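Local coordinates for isoaspartyl dipeptidase (Fervidobacterium islandicum, PDB 7CDH), which probably hydrolyses isoaspartyl dipeptides, as a zinc-dependent M38 metallopeptidase of the amidohydrolase family linked to protein repair, at residues K6-F11 with Y46-L51. Sequence-based numbering, arbitrary orientation.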
ATOM      1  N   LYS A   6      38.189 -44.677  14.127  1.00 57.02           N
ATOM      2  CA  LYS A   6      39.386 -45.520  13.891  1.00 57.32           C
ATOM      3  C   LYS A   6      39.011 -46.597  12.880  1.00 51.49           C
ATOM      4  O   LYS A   6      37.862 -47.065  12.934  1.00 55.40           O
ATOM      5  CB  LYS A   6      39.889 -46.138  15.201  1.00 66.55           C
ATOM      6  CG  LYS A   6      40.653 -45.174  16.100  1.00 78.07           C
ATOM      7  CD  LYS A   6      41.384 -45.825  17.267  1.00 87.58           C
ATOM      8  CE  LYS A   6      42.459 -44.931  17.859  1.00 93.28           C
ATOM      9  NZ  LYS A   6      43.775 -45.157  17.212  1.00 99.95           N
ATOM     10  N   ASN A   7      39.951 -46.955  11.998  1.00 50.26           N
ATOM     11  CA  ASN A   7      39.969 -48.249  11.258  1.00 49.69           C
ATOM     12  C   ASN A   7      39.036 -48.231  10.054  1.00 47.77           C
ATOM     13  O   ASN A   7      38.721 -49.330   9.575  1.00 52.54           O
ATOM     14  CB  ASN A   7      39.538 -49.454  12.110  1.00 47.85           C
ATOM     15  CG  ASN A   7      40.462 -49.722  13.280  1.00 49.38           C
ATOM     16  OD1 ASN A   7      41.616 -49.291  13.249  1.00 44.41           O
ATOM     17  ND2 ASN A   7      39.968 -50.444  14.286  1.00 46.17           N
ATOM     18  N   ALA A   8      38.584 -47.065   9.593  1.00 48.80           N
ATOM     19  CA  ALA A   8      37.752 -46.985   8.374  1.00 50.17           C
ATOM     20  C   ALA A   8      38.642 -46.704   7.164  1.00 48.15           C
ATOM     21  O   ALA A   8      39.730 -46.079   7.301  1.00 48.94           O
ATOM     22  CB  ALA A   8      36.672 -45.951   8.529  1.00 49.66           C
ATOM     23  N   LYS A   9      38.186 -47.126   5.998  1.00 41.64           N
ATOM     24  CA  LYS A   9      38.779 -46.648   4.732  1.00 47.77           C
ATOM     25  C   LYS A   9      38.086 -45.327   4.427  1.00 46.54           C
ATOM     26  O   LYS A   9      36.878 -45.305   4.350  1.00 47.53           O
ATOM     27  CB  LYS A   9      38.587 -47.693   3.627  1.00 60.15           C
ATOM     28  CG  LYS A   9      39.461 -48.934   3.747  1.00 56.84           C
ATOM     29  CD  LYS A   9      38.718 -50.227   3.514  1.00 67.80           C
ATOM     30  CE  LYS A   9      39.054 -51.256   4.574  1.00 76.97           C
ATOM     31  NZ  LYS A   9      38.726 -52.628   4.136  1.00 83.35           N
ATOM     32  N   VAL A  10      38.825 -44.249   4.277  1.00 46.93           N
ATOM     33  CA  VAL A  10      38.209 -42.908   4.153  1.00 40.99           C
ATOM     34  C   VAL A  10      38.152 -42.495   2.681  1.00 46.53           C
ATOM     35  O   VAL A  10      39.207 -42.547   2.000  1.00 46.09           O
ATOM     36  CB  VAL A  10      39.006 -41.926   4.998  1.00 40.79           C
ATOM     37  CG1 VAL A  10      38.512 -40.501   4.813  1.00 48.46           C
ATOM     38  CG2 VAL A  10      38.971 -42.365   6.448  1.00 40.73           C
ATOM     39  N   PHE A  11      36.966 -42.096   2.206  1.00 44.55           N
ATOM     40  CA  PHE A  11      36.799 -41.378   0.919  1.00 42.21           C
ATOM     41  C   PHE A  11      36.451 -39.931   1.234  1.00 42.68           C
ATOM     42  O   PHE A  11      35.446 -39.673   1.877  1.00 50.64           O
ATOM     43  CB  PHE A  11      35.725 -42.018   0.058  1.00 40.53           C
ATOM     44  CG  PHE A  11      35.987 -43.439  -0.346  1.00 39.65           C
ATOM     45  CD1 PHE A  11      35.824 -44.480   0.548  1.00 44.70           C
ATOM     46  CD2 PHE A  11      36.350 -43.740  -1.646  1.00 46.59           C
ATOM     47  CE1 PHE A  11      36.028 -45.796   0.156  1.00 43.95           C
ATOM     48  CE2 PHE A  11      36.547 -45.053  -2.039  1.00 43.34           C
ATOM     49  CZ  PHE A  11      36.391 -46.078  -1.137  1.00 42.15           C
ATOM     50  N   TYR A  46      35.227 -44.472  18.105  1.00 46.11           N
ATOM     51  CA  TYR A  46      34.312 -45.364  17.347  1.00 49.04           C
ATOM     52  C   TYR A  46      35.151 -46.258  16.424  1.00 57.26           C
ATOM     53  O   TYR A  46      35.993 -45.756  15.624  1.00 54.64           O
ATOM     54  CB  TYR A  46      33.241 -44.534  16.638  1.00 48.31           C
ATOM     55  CG  TYR A  46      32.237 -45.326  15.841  1.00 43.91           C
ATOM     56  CD1 TYR A  46      31.142 -45.912  16.444  1.00 46.40           C
ATOM     57  CD2 TYR A  46      32.353 -45.447  14.470  1.00 43.46           C
ATOM     58  CE1 TYR A  46      30.210 -46.637  15.714  1.00 46.43           C
ATOM     59  CE2 TYR A  46      31.429 -46.164  13.726  1.00 44.04           C
ATOM     60  CZ  TYR A  46      30.349 -46.766  14.346  1.00 47.58           C
ATOM     61  OH  TYR A  46      29.441 -47.475  13.597  1.00 50.78           O
ATOM     62  N   ASP A  47      34.966 -47.567  16.601  1.00 64.23           N
ATOM     63  CA  ASP A  47      35.643 -48.639  15.837  1.00 61.44           C
ATOM     64  C   ASP A  47      34.860 -48.838  14.552  1.00 53.94           C
ATOM     65  O   ASP A  47      33.830 -49.559  14.562  1.00 49.44           O
ATOM     66  CB  ASP A  47      35.716 -49.961  16.611  1.00 69.73           C
ATOM     67  CG  ASP A  47      36.802 -50.906  16.109  1.00 69.98           C
ATOM     68  OD1 ASP A  47      37.010 -50.968  14.877  1.00 57.06           O
ATOM     69  OD2 ASP A  47      37.452 -51.556  16.965  1.00 77.94           O
ATOM     70  N   ALA A  48      35.359 -48.261  13.473  1.00 50.27           N
ATOM     71  CA  ALA A  48      34.676 -48.323  12.168  1.00 51.31           C
ATOM     72  C   ALA A  48      35.335 -49.380  11.289  1.00 52.19           C
ATOM     73  O   ALA A  48      35.231 -49.243  10.074  1.00 51.81           O
ATOM     74  CB  ALA A  48      34.703 -46.959  11.533  1.00 56.01           C
ATOM     75  N   ASN A  49      35.945 -50.419  11.866  1.00 58.28           N
ATOM     76  CA  ASN A  49      36.560 -51.515  11.070  1.00 56.71           C
ATOM     77  C   ASN A  49      35.432 -52.233  10.322  1.00 52.05           C
ATOM     78  O   ASN A  49      34.365 -52.476  10.931  1.00 57.27           O
ATOM     79  CB  ASN A  49      37.417 -52.466  11.917  1.00 66.25           C
ATOM     80  CG  ASN A  49      37.858 -53.674  11.119  1.00 64.90           C
ATOM     81  OD1 ASN A  49      38.661 -53.567  10.182  1.00 57.48           O
ATOM     82  ND2 ASN A  49      37.250 -54.810  11.419  1.00 60.57           N
ATOM     83  N   GLY A  50      35.638 -52.508   9.032  1.00 48.33           N
ATOM     84  CA  GLY A  50      34.590 -53.029   8.129  1.00 46.70           C
ATOM     85  C   GLY A  50      33.802 -51.933   7.417  1.00 50.66           C
ATOM     86  O   GLY A  50      33.045 -52.286   6.495  1.00 50.29           O
ATOM     87  N   LEU A  51      33.968 -50.652   7.796  1.00 49.29           N
ATOM     88  CA  LEU A  51      33.180 -49.515   7.253  1.00 47.66           C
ATOM     89  C   LEU A  51      34.060 -48.589   6.397  1.00 46.28           C
ATOM     90  O   LEU A  51      35.254 -48.422   6.697  1.00 46.34           O
ATOM     91  CB  LEU A  51      32.516 -48.734   8.395  1.00 46.66           C
ATOM     92  CG  LEU A  51      31.747 -49.558   9.433  1.00 46.65           C
ATOM     93  CD1 LEU A  51      31.126 -48.657  10.487  1.00 44.79           C
ATOM     94  CD2 LEU A  51      30.680 -50.444   8.802  1.00 45.95           C
TER
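Asn7 reaches Asp47 through its side-chain amide. Asn7 ND2 donates a hydrogen bond to Asp47 OD1 over 3.1 Å. The oxygen is met from above the carboxylate plane, 48° out of it, and the amide and carboxylate planes stand 63° apart. Asp47 CG lies anti to its backbone N and beside the carbonyl carbon (chi1 -159°), on the side where the chain runs on to Asn49. OD1 also accepts from Asn49 N through its anti lone pair, closing an Asx turn, so two N-H groups grip it. Asn7 CB packs on Asn49 CB at 3.7 Å. An alanine in place of Asn7 would probably leave Asp47 OD1 with the Asn49 N-H but no amide mate across the contact. Next along the chain, Ala8 CB makes an apolar contact with Ala48 CB at 3.7 Å. Lys6 N binds Tyr46 O, and Ala48 N binds Lys6 O, as in a parallel strand pair. After the type II turn from Ala48 to Leu51, Lys9 N binds Leu51 O at 3.3 Å. Lys9 NZ itself pairs with Glu359, and Tyr46 OH bonds Asp377. Both segments change sheets here: strands 2-6 and 43-47 pair in the small mixed sheet, then 8-11 and 51-59 pair in the larger one. Leu356 of strand 354-358 packs against Tyr46, Ala48 and Leu51.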